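Monosaccharide-transporting ATPase (Actinobacillus succinogenes, PDB 5DTE) is a periplasmic sugar-binding protein that probably delivers monosaccharides to an ABC transporter, and it holds D-allose in its cleft. Local coordinates at residues Y143-N148 against N266-L271; A223-A228 against D250-A255; K26-L31 against K83-I88; K130-G135 against I292-Y297. All blocks are in the same frame, centred on the assembly; numbering follows the deposited sequence.

Contact 1: Y143-N148 against N266-L271. With ALL (beta-D-allopyranose), chain E.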
loop_
_atom_site.group_PDB
_atom_site.type_symbol
_atom_site.label_atom_id
_atom_site.label_comp_id
_atom_site.label_asym_id
_atom_site.label_seq_id
_atom_site.Cartn_x
_atom_site.Cartn_y
_atom_site.Cartn_z
ATOM N N TYR A 143 -12.119 -1.096 -4.483
ATOM C CA TYR A 143 -13.439 -1.527 -4.902
ATOM C C TYR A 143 -13.940 -2.631 -3.988
ATOM O O TYR A 143 -15.011 -2.525 -3.410
ATOM C CB TYR A 143 -13.427 -2.015 -6.347
ATOM C CG TYR A 143 -14.759 -2.581 -6.822
ATOM C CD1 TYR A 143 -15.774 -1.738 -7.277
ATOM C CD2 TYR A 143 -15.001 -3.960 -6.817
ATOM C CE1 TYR A 143 -16.982 -2.245 -7.711
ATOM C CE2 TYR A 143 -16.215 -4.475 -7.253
ATOM C CZ TYR A 143 -17.198 -3.614 -7.700
ATOM O OH TYR A 143 -18.403 -4.121 -8.137
ATOM N N LEU A 144 -13.158 -3.692 -3.847
ATOM C CA LEU A 144 -13.547 -4.767 -2.944
ATOM C C LEU A 144 -13.772 -4.260 -1.515
ATOM O O LEU A 144 -14.681 -4.721 -0.845
ATOM C CB LEU A 144 -12.499 -5.883 -2.946
ATOM C CG LEU A 144 -12.462 -6.886 -4.108
ATOM C CD1 LEU A 144 -11.084 -7.554 -4.217
ATOM C CD2 LEU A 144 -13.541 -7.940 -3.946
ATOM N N GLU A 145 -12.958 -3.308 -1.060
ATOM C CA GLU A 145 -13.022 -2.825 0.318
ATOM C C GLU A 145 -14.208 -1.897 0.534
ATOM O O GLU A 145 -14.845 -1.929 1.587
ATOM C CB GLU A 145 -11.724 -2.095 0.710
ATOM C CG GLU A 145 -11.785 -1.384 2.090
ATOM C CD GLU A 145 -10.680 -0.349 2.315
ATOM O OE1 GLU A 145 -9.560 -0.489 1.774
ATOM O OE2 GLU A 145 -10.927 0.617 3.054
ATOM N N ALA A 146 -14.498 -1.050 -0.446
ATOM C CA ALA A 146 -15.636 -0.147 -0.315
ATOM C C ALA A 146 -16.925 -0.951 -0.354
ATOM O O ALA A 146 -17.844 -0.740 0.437
ATOM C CB ALA A 146 -15.622 0.898 -1.415
ATOM N N LYS A 147 -16.952 -1.903 -1.276
ATOM C CA LYS A 147 -18.127 -2.716 -1.527
ATOM C C LYS A 147 -18.556 -3.443 -0.274
ATOM O O LYS A 147 -19.750 -3.590 -0.023
ATOM C CB LYS A 147 -17.862 -3.714 -2.657
ATOM C CG LYS A 147 -19.127 -4.206 -3.334
ATOM C CD LYS A 147 -18.850 -4.722 -4.735
ATOM C CE LYS A 147 -20.103 -5.319 -5.350
ATOM N NZ LYS A 147 -21.319 -4.576 -4.920
ATOM N N ASN A 148 -17.584 -3.873 0.519
ATOM C CA ASN A 148 -17.853 -4.631 1.731
ATOM C C ASN A 148 -18.485 -3.756 2.814
ATOM O O ASN A 148 -19.417 -4.173 3.506
ATOM C CB ASN A 148 -16.559 -5.264 2.231
ATOM C CG ASN A 148 -16.778 -6.234 3.373
ATOM O OD1 ASN A 148 -16.590 -5.889 4.542
ATOM N ND2 ASN A 148 -17.156 -7.468 3.039
ATOM N N ASN A 266 -13.658 -4.029 7.938
ATOM C CA ASN A 266 -12.710 -4.806 7.165
ATOM C C ASN A 266 -11.426 -4.050 6.908
ATOM O O ASN A 266 -11.374 -2.829 7.043
ATOM C CB ASN A 266 -13.324 -5.202 5.831
ATOM C CG ASN A 266 -13.348 -4.055 4.849
ATOM O OD1 ASN A 266 -12.377 -3.820 4.117
ATOM N ND2 ASN A 266 -14.454 -3.326 4.827
ATOM N N THR A 267 -10.393 -4.794 6.526
ATOM C CA THR A 267 -9.189 -4.234 5.915
ATOM C C THR A 267 -8.851 -5.173 4.789
ATOM O O THR A 267 -9.403 -6.272 4.742
ATOM C CB THR A 267 -8.021 -4.126 6.899
ATOM O OG1 THR A 267 -7.005 -3.280 6.351
ATOM C CG2 THR A 267 -7.434 -5.488 7.178
ATOM N N ILE A 268 -7.987 -4.752 3.866
ATOM C CA ILE A 268 -7.545 -5.639 2.777
ATOM C C ILE A 268 -6.125 -6.105 3.053
ATOM O O ILE A 268 -5.216 -5.277 3.113
ATOM C CB ILE A 268 -7.585 -4.949 1.394
ATOM C CG1 ILE A 268 -9.024 -4.770 0.892
ATOM C CG2 ILE A 268 -6.780 -5.744 0.365
ATOM C CD1 ILE A 268 -9.592 -5.983 0.132
ATOM N N ASP A 269 -5.939 -7.413 3.261
ATOM C CA ASP A 269 -4.598 -7.951 3.427
ATOM C C ASP A 269 -3.945 -7.980 2.062
ATOM O O ASP A 269 -4.369 -8.692 1.149
ATOM C CB ASP A 269 -4.587 -9.346 4.069
ATOM C CG ASP A 269 -3.161 -9.811 4.447
ATOM O OD1 ASP A 269 -2.225 -8.974 4.436
ATOM O OD2 ASP A 269 -2.976 -11.007 4.774
ATOM N N GLN A 270 -2.900 -7.177 1.953
ATOM C CA GLN A 270 -2.178 -6.949 0.721
ATOM C C GLN A 270 -1.103 -8.011 0.534
ATOM O O GLN A 270 -0.451 -8.070 -0.508
ATOM C CB GLN A 270 -1.570 -5.555 0.775
ATOM C CG GLN A 270 -1.034 -5.063 -0.493
ATOM C CD GLN A 270 -0.475 -3.697 -0.341
ATOM O OE1 GLN A 270 -0.546 -3.122 0.737
ATOM N NE2 GLN A 270 0.099 -3.156 -1.415
ATOM N N LEU A 271 -0.928 -8.840 1.566
ATOM C CA LEU A 271 0.094 -9.887 1.591
ATOM C C LEU A 271 1.509 -9.338 1.359
ATOM O O LEU A 271 2.184 -9.697 0.381
ATOM C CB LEU A 271 -0.251 -10.958 0.557
ATOM C CG LEU A 271 -1.656 -11.485 0.837
ATOM C CD1 LEU A 271 -2.062 -12.478 -0.201
ATOM C CD2 LEU A 271 -1.676 -12.123 2.203
HETATM C C1 ALL E . 1.286 2.311 0.064
HETATM C C2 ALL E . 1.317 0.853 0.481
HETATM C C3 ALL E . 0.801 0.646 1.855
HETATM C C4 ALL E . 1.374 1.619 2.838
HETATM C C5 ALL E . 1.083 3.023 2.336
HETATM C C6 ALL E . 1.425 4.098 3.316
HETATM O O1 ALL E . 1.978 2.513 -1.106
HETATM O O2 ALL E . 0.471 0.120 -0.432
HETATM O O3 ALL E . -0.649 0.830 1.842
HETATM O O4 ALL E . 0.789 1.415 4.133
HETATM O O5 ALL E . 1.856 3.206 1.115
HETATM O O6 ALL E . 2.829 4.223 3.400
#
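Glu145, on helix 138-152, reaches over strand 267-269 and meets Ile268 and Asn266. Its CB rests on Ile268 CG1 at 3.8 Å. CG, anti to the backbone N (chi1 172°), lies beside Asn266 OD1, 3.2 Å away. Beyond it the chain stays extended past Asn266 to OE2. The carboxylate and the Asn266 amide are turned 69° apart, so the two flat groups do not stack. One turn further along the helix, the amide side chains of Asn148 and Asn266 run antiparallel past each other, their planes 81° apart. Asn148 OD1 stands 3.3 Å from Asn266 ND2 and is hydrogen-bonded to Gln265. On the other flank Leu144 CB touches Ile268 CD1 at 4.2 Å, and Val302 of strand 301-303 packs on Ile268. The strand then runs on to Gln270 in the sugar pocket. A small apolar contact of Leu144 and Ile268 thus lies beside a polar group of Glu145, Asn148 and Asn266. Of these, Glu145 and Asn266 are buried, and OE2 of Glu145 is held by Ser247 OG.

Contact 2: A223-A228 against D250-A255. With ALL (beta-D-allopyranose), chain E.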
loop_
_atom_site.group_PDB
_atom_site.type_symbol
_atom_site.label_atom_id
_atom_site.label_comp_id
_atom_site.label_asym_id
_atom_site.label_seq_id
_atom_site.Cartn_x
_atom_site.Cartn_y
_atom_site.Cartn_z
ATOM N N ALA A 223 -7.944 4.702 2.982
ATOM C CA ALA A 223 -7.066 4.097 1.968
ATOM C C ALA A 223 -5.765 3.413 2.484
ATOM O O ALA A 223 -5.049 2.811 1.657
ATOM C CB ALA A 223 -6.706 5.165 0.908
ATOM N N ASN A 224 -5.427 3.579 3.773
ATOM C CA ASN A 224 -4.638 2.592 4.479
ATOM C C ASN A 224 -5.006 2.285 5.889
ATOM O O ASN A 224 -5.760 2.998 6.516
ATOM C CB ASN A 224 -3.124 2.886 4.358
ATOM C CG ASN A 224 -2.580 3.849 5.392
ATOM O OD1 ASN A 224 -2.964 3.892 6.550
ATOM N ND2 ASN A 224 -1.491 4.432 5.012
ATOM N N ASP A 225 -4.415 1.190 6.352
ATOM C CA ASP A 225 -4.634 0.668 7.666
ATOM C C ASP A 225 -4.333 1.645 8.800
ATOM O O ASP A 225 -5.017 1.620 9.825
ATOM C CB ASP A 225 -3.807 -0.586 7.849
ATOM C CG ASP A 225 -4.660 -1.814 7.825
ATOM O OD1 ASP A 225 -5.898 -1.640 7.755
ATOM O OD2 ASP A 225 -4.117 -2.931 7.900
ATOM N N ASN A 226 -3.292 2.464 8.668
ATOM C CA ASN A 226 -3.022 3.472 9.692
ATOM C C ASN A 226 -4.151 4.500 9.823
ATOM O O ASN A 226 -4.606 4.764 10.934
ATOM C CB ASN A 226 -1.695 4.190 9.418
ATOM C CG ASN A 226 -0.505 3.357 9.800
ATOM O OD1 ASN A 226 -0.600 2.515 10.689
ATOM N ND2 ASN A 226 0.625 3.575 9.131
ATOM N N MET A 227 -4.605 5.077 8.709
ATOM C CA MET A 227 -5.664 6.091 8.789
ATOM C C MET A 227 -7.001 5.498 9.311
ATOM O O MET A 227 -7.805 6.206 9.936
ATOM C CB MET A 227 -5.864 6.768 7.428
ATOM C CG MET A 227 -4.603 7.416 6.888
ATOM S SD MET A 227 -4.792 8.325 5.343
ATOM C CE MET A 227 -5.028 7.006 4.168
ATOM N N ALA A 228 -7.223 4.205 9.068
ATOM C CA ALA A 228 -8.398 3.505 9.594
ATOM C C ALA A 228 -8.388 3.468 11.118
ATOM O O ALA A 228 -9.417 3.645 11.770
ATOM C CB ALA A 228 -8.464 2.088 9.038
ATOM N N ASP A 250 -4.322 -2.785 4.150
ATOM C CA ASP A 250 -2.939 -3.302 4.258
ATOM C C ASP A 250 -2.937 -4.643 5.007
ATOM O O ASP A 250 -2.180 -5.567 4.673
ATOM C CB ASP A 250 -1.967 -2.342 4.970
ATOM C CG ASP A 250 -1.464 -1.231 4.064
ATOM O OD1 ASP A 250 -1.781 -1.252 2.861
ATOM O OD2 ASP A 250 -0.770 -0.325 4.563
ATOM N N GLY A 251 -3.767 -4.728 6.041
ATOM C CA GLY A 251 -3.848 -5.921 6.863
ATOM C C GLY A 251 -2.837 -6.042 7.995
ATOM O O GLY A 251 -2.474 -7.160 8.374
ATOM N N ILE A 252 -2.388 -4.916 8.546
ATOM C CA ILE A 252 -1.406 -4.947 9.638
ATOM C C ILE A 252 -2.046 -5.649 10.844
ATOM O O ILE A 252 -3.275 -5.714 10.941
ATOM C CB ILE A 252 -0.876 -3.505 10.030
ATOM C CG1 ILE A 252 -1.977 -2.598 10.582
ATOM C CG2 ILE A 252 -0.229 -2.801 8.843
ATOM C CD1 ILE A 252 -1.513 -1.177 10.776
ATOM N N PRO A 253 -1.225 -6.230 11.728
ATOM C CA PRO A 253 -1.706 -6.922 12.927
ATOM C C PRO A 253 -2.778 -6.167 13.714
ATOM O O PRO A 253 -3.843 -6.724 13.969
ATOM C CB PRO A 253 -0.437 -7.082 13.778
ATOM C CG PRO A 253 0.720 -6.656 12.901
ATOM C CD PRO A 253 0.204 -6.486 11.511
ATOM N N LEU A 254 -2.508 -4.924 14.085
ATOM C CA LEU A 254 -3.444 -4.143 14.895
ATOM C C LEU A 254 -4.815 -3.901 14.216
ATOM O O LEU A 254 -5.861 -3.964 14.868
ATOM C CB LEU A 254 -2.797 -2.805 15.268
ATOM C CG LEU A 254 -3.635 -1.870 16.131
ATOM C CD1 LEU A 254 -4.010 -2.536 17.444
ATOM C CD2 LEU A 254 -2.911 -0.545 16.330
ATOM N N ALA A 255 -4.803 -3.607 12.915
ATOM C CA ALA A 255 -6.031 -3.515 12.126
ATOM C C ALA A 255 -6.807 -4.835 12.170
ATOM O O ALA A 255 -8.014 -4.859 12.405
ATOM C CB ALA A 255 -5.703 -3.146 10.696
HETATM C C1 ALL E . 1.286 2.311 0.064
HETATM C C2 ALL E . 1.317 0.853 0.481
HETATM C C3 ALL E . 0.801 0.646 1.855
HETATM C C4 ALL E . 1.374 1.619 2.838
HETATM C C5 ALL E . 1.083 3.023 2.336
HETATM C C6 ALL E . 1.425 4.098 3.316
HETATM O O1 ALL E . 1.978 2.513 -1.106
HETATM O O2 ALL E . 0.471 0.120 -0.432
HETATM O O3 ALL E . -0.649 0.830 1.842
HETATM O O4 ALL E . 0.789 1.415 4.133
HETATM O O5 ALL E . 1.856 3.206 1.115
HETATM O O6 ALL E . 2.829 4.223 3.400
#
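Asp225 OD2 accepts from two successive backbone N-H groups of the turn before helix 253-261. Ile252 N donates to Asp225 OD2 at 2.7 Å and meets the oxygen nearly along its C-O axis. Gly251 N adds a weak, bent bond to the same OD2 (angle 121°). OD1 is hydrogen-bonded to Thr267, on strand 267-269. Ala255 CB packs against the carboxylate. Ile252 CG1 stands between its backbone N and carbonyl carbon (chi1 64°), which brings it to 3.4 Å from Asp225 OD2. Ile252 CD1 lies 3.8 Å from Asp225 CB and also reaches Asn226 OD1. Just before helix 225-237, Asn224 acts as N-cap: its OD1 accepts from Met227 N at 3.0 Å. On the partner segment Asp250 turns its carboxylate to the sugar. Allose O3 donates to Asp250 OD1 at 2.6 Å. Allose O4 also donates to OD2, at a modelled separation that is doubtfully short. Arg174, Glu67, Asp116 and Lys34 supply further hydrogen bonds to the ligand. The buried Asp225 carboxylate is met by N-H donors and a hydroxyl, which would probably favour its charged form, although the nearby Asp250 carboxylate may oppose this. It probably helps hold the turn that presents Asp250 to the sugar.

Contact 3: K26-L31 against K83-I88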
loop_
_atom_site.group_PDB
_atom_site.type_symbol
_atom_site.label_atom_id
_atom_site.label_comp_id
_atom_site.label_asym_id
_atom_site.label_seq_id
_atom_site.Cartn_x
_atom_site.Cartn_y
_atom_site.Cartn_z
ATOM N N LYS A 26 27.620 -15.882 -2.792
ATOM C CA LYS A 26 26.426 -15.524 -2.029
ATOM C C LYS A 26 25.878 -14.185 -2.484
ATOM O O LYS A 26 26.366 -13.148 -2.052
ATOM C CB LYS A 26 26.729 -15.470 -0.533
ATOM C CG LYS A 26 25.487 -15.489 0.362
ATOM C CD LYS A 26 25.858 -15.271 1.844
ATOM C CE LYS A 26 24.673 -15.487 2.818
ATOM N NZ LYS A 26 24.882 -14.855 4.184
ATOM N N PRO A 27 24.846 -14.208 -3.344
ATOM C CA PRO A 27 24.345 -13.025 -4.052
ATOM C C PRO A 27 23.889 -11.935 -3.100
ATOM O O PRO A 27 23.254 -12.243 -2.094
ATOM C CB PRO A 27 23.160 -13.566 -4.859
ATOM C CG PRO A 27 23.321 -15.035 -4.876
ATOM C CD PRO A 27 23.993 -15.381 -3.590
ATOM N N GLN A 28 24.201 -10.685 -3.432
ATOM C CA GLN A 28 23.974 -9.534 -2.553
ATOM C C GLN A 28 22.900 -8.604 -3.122
ATOM O O GLN A 28 23.125 -7.952 -4.144
ATOM C CB GLN A 28 25.295 -8.782 -2.347
ATOM C CG GLN A 28 25.162 -7.423 -1.702
ATOM C CD GLN A 28 26.507 -6.771 -1.430
ATOM O OE1 GLN A 28 26.874 -5.771 -2.050
ATOM N NE2 GLN A 28 27.249 -7.341 -0.498
ATOM N N ILE A 29 21.730 -8.565 -2.473
ATOM C CA ILE A 29 20.546 -7.871 -3.007
ATOM C C ILE A 29 20.143 -6.680 -2.147
ATOM O O ILE A 29 20.132 -6.783 -0.933
ATOM C CB ILE A 29 19.333 -8.821 -3.122
ATOM C CG1 ILE A 29 19.578 -9.854 -4.229
ATOM C CG2 ILE A 29 18.057 -8.029 -3.404
ATOM C CD1 ILE A 29 18.334 -10.509 -4.771
ATOM N N ALA A 30 19.824 -5.545 -2.767
ATOM C CA ALA A 30 19.446 -4.376 -1.991
ATOM C C ALA A 30 17.928 -4.225 -1.970
ATOM O O ALA A 30 17.250 -4.443 -2.975
ATOM C CB ALA A 30 20.113 -3.113 -2.538
ATOM N N LEU A 31 17.408 -3.877 -0.795
ATOM C CA LEU A 31 16.012 -3.528 -0.622
ATOM C C LEU A 31 15.945 -2.061 -0.206
ATOM O O LEU A 31 16.450 -1.686 0.846
ATOM C CB LEU A 31 15.355 -4.422 0.421
ATOM C CG LEU A 31 13.897 -4.087 0.713
ATOM C CD1 LEU A 31 13.089 -4.222 -0.567
ATOM C CD2 LEU A 31 13.323 -4.979 1.817
ATOM N N LYS A 83 27.786 0.506 -6.303
ATOM C CA LYS A 83 28.418 -0.572 -5.540
ATOM C C LYS A 83 28.369 -1.912 -6.276
ATOM O O LYS A 83 28.937 -2.904 -5.803
ATOM C CB LYS A 83 27.753 -0.714 -4.166
ATOM C CG LYS A 83 27.946 0.484 -3.237
ATOM C CD LYS A 83 27.251 0.268 -1.894
ATOM C CE LYS A 83 27.582 -1.100 -1.306
ATOM N NZ LYS A 83 26.852 -1.330 -0.025
ATOM N N LYS A 84 27.710 -1.918 -7.438
ATOM C CA LYS A 84 27.507 -3.122 -8.245
ATOM C C LYS A 84 26.977 -4.250 -7.368
ATOM O O LYS A 84 27.567 -5.325 -7.236
ATOM C CB LYS A 84 28.789 -3.541 -8.955
ATOM C CG LYS A 84 29.220 -2.618 -10.080
ATOM C CD LYS A 84 30.294 -3.304 -10.912
ATOM C CE LYS A 84 30.696 -2.504 -12.141
ATOM N NZ LYS A 84 30.945 -3.394 -13.330
ATOM N N VAL A 85 25.850 -3.959 -6.744
ATOM C CA VAL A 85 25.097 -4.941 -6.002
ATOM C C VAL A 85 24.513 -5.956 -7.025
ATOM O O VAL A 85 24.454 -5.672 -8.231
ATOM C CB VAL A 85 24.029 -4.205 -5.152
ATOM C CG1 VAL A 85 22.809 -3.859 -5.984
ATOM C CG2 VAL A 85 23.675 -4.967 -3.903
ATOM N N ASP A 86 24.121 -7.146 -6.579
ATOM C CA ASP A 86 23.684 -8.178 -7.533
ATOM C C ASP A 86 22.258 -7.948 -8.071
ATOM O O ASP A 86 21.988 -8.167 -9.259
ATOM C CB ASP A 86 23.795 -9.563 -6.891
ATOM C CG ASP A 86 25.238 -9.970 -6.634
ATOM O OD1 ASP A 86 26.068 -9.879 -7.569
ATOM O OD2 ASP A 86 25.545 -10.373 -5.494
ATOM N N ALA A 87 21.355 -7.516 -7.190
ATOM C CA ALA A 87 20.029 -7.037 -7.595
ATOM C C ALA A 87 19.512 -5.922 -6.671
ATOM O O ALA A 87 19.994 -5.746 -5.545
ATOM C CB ALA A 87 19.029 -8.185 -7.629
ATOM N N ILE A 88 18.524 -5.179 -7.161
ATOM C CA ILE A 88 17.836 -4.180 -6.353
ATOM C C ILE A 88 16.303 -4.348 -6.368
ATOM O O ILE A 88 15.675 -4.497 -7.415
ATOM C CB ILE A 88 18.178 -2.757 -6.822
ATOM C CG1 ILE A 88 19.662 -2.639 -7.145
ATOM C CG2 ILE A 88 17.786 -1.750 -5.774
ATOM C CD1 ILE A 88 19.999 -1.353 -7.823
#
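Ile29 and Ala87 face each other across two neighbouring parallel strands, in the buried, closely packed part of the contact. Ile29 CD1 rests on Ala87 CB at 3.7 Å. Ala30 N donates to Ala87 O at 2.8 Å in a nearly straight bond (169°). A CA-H...O contact from Ile29 CA reaches the same oxygen. The next pair, Ala30 and Ile88, also buried, points to the other face of the sheet. There Ala30 CB meets CG2 of both Ile88 and Val85, with Met80 of helix 70-82 packed on all three residues. On the Ile29 face the cover is Ala283 of helix 272-287. The sheet thus has helices on both faces. Its strand order, 2-1-3-4-5-6, puts strand 28-33 between 58-63 and 87-90, as in the Rossmann-like lobes of type I periplasmic binding proteins. Val85 marks the border. It stays buried, and its CG2 lies against Gln28 CG at 3.6 Å. Toward the start of the strands the contact opens to solvent, and Gln28 and Asp86 are partly exposed. Asp86 N still donates to Gln28 O at 2.8 Å. Asp86 CG stands beside its own backbone N (chi1 -67°), which turns OD2 toward Gln28 N. OD2 accepts from it, although the modelled separation is doubtfully short. Helix 70-82 ends nearby, in a Schellman motif at Lys84. At the outer edge exposed Lys26 forms its salt bridge with Asp58.

Contact 4: K130-G135 against I292-Y297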
loop_
_atom_site.group_PDB
_atom_site.type_symbol
_atom_site.label_atom_id
_atom_site.label_comp_id
_atom_site.label_asym_id
_atom_site.label_seq_id
_atom_site.Cartn_x
_atom_site.Cartn_y
_atom_site.Cartn_z
ATOM N N LYS A 130 12.232 -1.016 -20.223
ATOM C CA LYS A 130 11.527 -2.222 -19.810
ATOM C C LYS A 130 11.745 -2.412 -18.314
ATOM O O LYS A 130 12.892 -2.470 -17.853
ATOM C CB LYS A 130 12.015 -3.447 -20.576
ATOM C CG LYS A 130 12.087 -3.285 -22.091
ATOM C CD LYS A 130 10.872 -2.597 -22.697
ATOM C CE LYS A 130 11.074 -2.397 -24.197
ATOM N NZ LYS A 130 10.061 -1.508 -24.833
ATOM N N PHE A 131 10.656 -2.486 -17.555
ATOM C CA PHE A 131 10.767 -2.630 -16.111
ATOM C C PHE A 131 9.747 -3.619 -15.582
ATOM O O PHE A 131 8.730 -3.875 -16.218
ATOM C CB PHE A 131 10.592 -1.281 -15.429
ATOM C CG PHE A 131 9.161 -0.833 -15.329
ATOM C CD1 PHE A 131 8.478 -0.905 -14.122
ATOM C CD2 PHE A 131 8.498 -0.340 -16.435
ATOM C CE1 PHE A 131 7.150 -0.489 -14.023
ATOM C CE2 PHE A 131 7.179 0.079 -16.339
ATOM C CZ PHE A 131 6.503 0.003 -15.129
ATOM N N ASN A 132 10.014 -4.171 -14.405
ATOM C CA ASN A 132 9.194 -5.253 -13.881
ATOM C C ASN A 132 8.606 -4.905 -12.519
ATOM O O ASN A 132 9.352 -4.579 -11.598
ATOM C CB ASN A 132 10.034 -6.527 -13.791
ATOM C CG ASN A 132 10.780 -6.827 -15.084
ATOM O OD1 ASN A 132 10.245 -7.472 -15.991
ATOM N ND2 ASN A 132 12.022 -6.350 -15.178
ATOM N N TYR A 133 7.277 -4.969 -12.392
ATOM C CA TYR A 133 6.584 -4.603 -11.143
ATOM C C TYR A 133 6.071 -5.823 -10.390
ATOM O O TYR A 133 5.825 -6.880 -10.979
ATOM C CB TYR A 133 5.421 -3.635 -11.442
ATOM C CG TYR A 133 4.427 -3.293 -10.303
ATOM C CD1 TYR A 133 4.746 -2.373 -9.298
ATOM C CD2 TYR A 133 3.137 -3.842 -10.291
ATOM C CE1 TYR A 133 3.823 -2.044 -8.294
ATOM C CE2 TYR A 133 2.220 -3.522 -9.302
ATOM C CZ TYR A 133 2.554 -2.623 -8.301
ATOM O OH TYR A 133 1.605 -2.323 -7.316
ATOM N N VAL A 134 5.943 -5.664 -9.075
ATOM C CA VAL A 134 5.264 -6.628 -8.212
ATOM C C VAL A 134 4.420 -5.869 -7.189
ATOM O O VAL A 134 4.969 -5.051 -6.445
ATOM C CB VAL A 134 6.259 -7.540 -7.465
ATOM C CG1 VAL A 134 5.534 -8.386 -6.406
ATOM C CG2 VAL A 134 7.008 -8.411 -8.433
ATOM N N GLY A 135 3.104 -6.126 -7.153
ATOM C CA GLY A 135 2.236 -5.502 -6.156
ATOM C C GLY A 135 0.846 -6.089 -5.992
ATOM O O GLY A 135 0.685 -7.298 -5.816
ATOM N N ILE A 292 10.693 -13.176 -16.415
ATOM C CA ILE A 292 9.657 -12.912 -15.431
ATOM C C ILE A 292 8.548 -12.103 -16.115
ATOM O O ILE A 292 8.813 -11.423 -17.110
ATOM C CB ILE A 292 10.200 -12.117 -14.199
ATOM C CG1 ILE A 292 10.904 -10.836 -14.653
ATOM C CG2 ILE A 292 11.105 -12.973 -13.315
ATOM C CD1 ILE A 292 11.375 -9.979 -13.529
ATOM N N PRO A 293 7.304 -12.169 -15.590
ATOM C CA PRO A 293 6.238 -11.278 -16.066
ATOM C C PRO A 293 6.592 -9.793 -15.846
ATOM O O PRO A 293 7.368 -9.496 -14.930
ATOM C CB PRO A 293 5.033 -11.691 -15.212
ATOM C CG PRO A 293 5.643 -12.317 -13.972
ATOM C CD PRO A 293 6.833 -13.045 -14.499
ATOM N N SER A 294 6.061 -8.882 -16.665
ATOM C CA SER A 294 6.303 -7.454 -16.443
ATOM C C SER A 294 5.513 -6.939 -15.252
ATOM O O SER A 294 5.909 -5.955 -14.615
ATOM C CB SER A 294 5.962 -6.630 -17.677
ATOM O OG SER A 294 7.093 -6.518 -18.511
ATOM N N VAL A 295 4.391 -7.602 -14.968
ATOM C CA VAL A 295 3.542 -7.284 -13.818
ATOM C C VAL A 295 3.146 -8.544 -13.055
ATOM O O VAL A 295 2.843 -9.562 -13.651
ATOM C CB VAL A 295 2.258 -6.559 -14.239
ATOM C CG1 VAL A 295 1.514 -6.019 -13.007
ATOM C CG2 VAL A 295 2.578 -5.442 -15.200
ATOM N N TYR A 296 3.153 -8.479 -11.732
ATOM C CA TYR A 296 2.665 -9.587 -10.921
ATOM C C TYR A 296 1.865 -8.974 -9.773
ATOM O O TYR A 296 2.390 -8.216 -8.941
ATOM C CB TYR A 296 3.824 -10.485 -10.434
ATOM C CG TYR A 296 3.464 -11.572 -9.437
ATOM C CD1 TYR A 296 3.401 -12.917 -9.819
ATOM C CD2 TYR A 296 3.202 -11.256 -8.099
ATOM C CE1 TYR A 296 3.069 -13.914 -8.894
ATOM C CE2 TYR A 296 2.868 -12.231 -7.177
ATOM C CZ TYR A 296 2.807 -13.554 -7.572
ATOM O OH TYR A 296 2.484 -14.494 -6.618
ATOM N N TYR A 297 0.576 -9.293 -9.783
ATOM C CA TYR A 297 -0.394 -8.884 -8.778
ATOM C C TYR A 297 -0.703 -10.052 -7.844
ATOM O O TYR A 297 -1.335 -11.022 -8.265
ATOM C CB TYR A 297 -1.701 -8.426 -9.429
ATOM C CG TYR A 297 -1.714 -7.064 -10.087
ATOM C CD1 TYR A 297 -1.087 -5.976 -9.499
ATOM C CD2 TYR A 297 -2.379 -6.864 -11.296
ATOM C CE1 TYR A 297 -1.111 -4.722 -10.098
ATOM C CE2 TYR A 297 -2.401 -5.620 -11.908
ATOM C CZ TYR A 297 -1.763 -4.552 -11.302
ATOM O OH TYR A 297 -1.790 -3.306 -11.886
#
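Tyr133 sets its ring anti to the backbone N (chi1 171°), whereas Tyr297 keeps CG beside its own N (chi1 -75°). These two settings bring the rings together on one face of the sheet. Tyr297 CE1 comes in at the edge of the Tyr133 ring, 3.6 Å from CE2. The two side chains cross at about a right angle. Val295 CG1 approaches the same edge, 3.8 Å from Tyr133 CD2, and also sits above the centre of the Tyr297 ring. Tyr133 OH goes on to bond the backbone O of Asp116, a pocket residue. On the other face Val134 and Tyr296 lie side by side and point the same way, both packed against Ile278 of helix 272-287. Tyr133 N donates to Ser294 O at 2.8 Å, and Gly135 N to Tyr296 O at 2.8 Å. The bond from Tyr296 N to Tyr133 O is weak. At the start of the pair, Ile292 CD1 packs on Asn132 CG at 3.6 Å. The segments are parallel neighbours. The short, weakly bonded strand 295-297 forms one of the two outer strands, within this chain, of the six-stranded parallel sheet in a two-lobed type I periplasmic binding protein.

The chain begins in contact 3, which closes the first loop at 83-88 and joins adjacent strands of the six-stranded sheet. Contact 4 opens later, at 130-135 in the same sheet, so the two are in series. The chain then enters the second lobe. Contact 1 opens on helix 138-152 and contact 2 at 223-228. Contact 2 closes first, at 250-255, joining the starts of helices 225-237 and 253-261. Contact 1 follows at 266-271, tying helix 138-152 to strand 267-269. Contact 4 closes last, at 292-297, back in the first lobe. Contact 2 is therefore nested in contact 1, and both in contact 4; none cross. Contacts 1 and 2 touch each other and the allose.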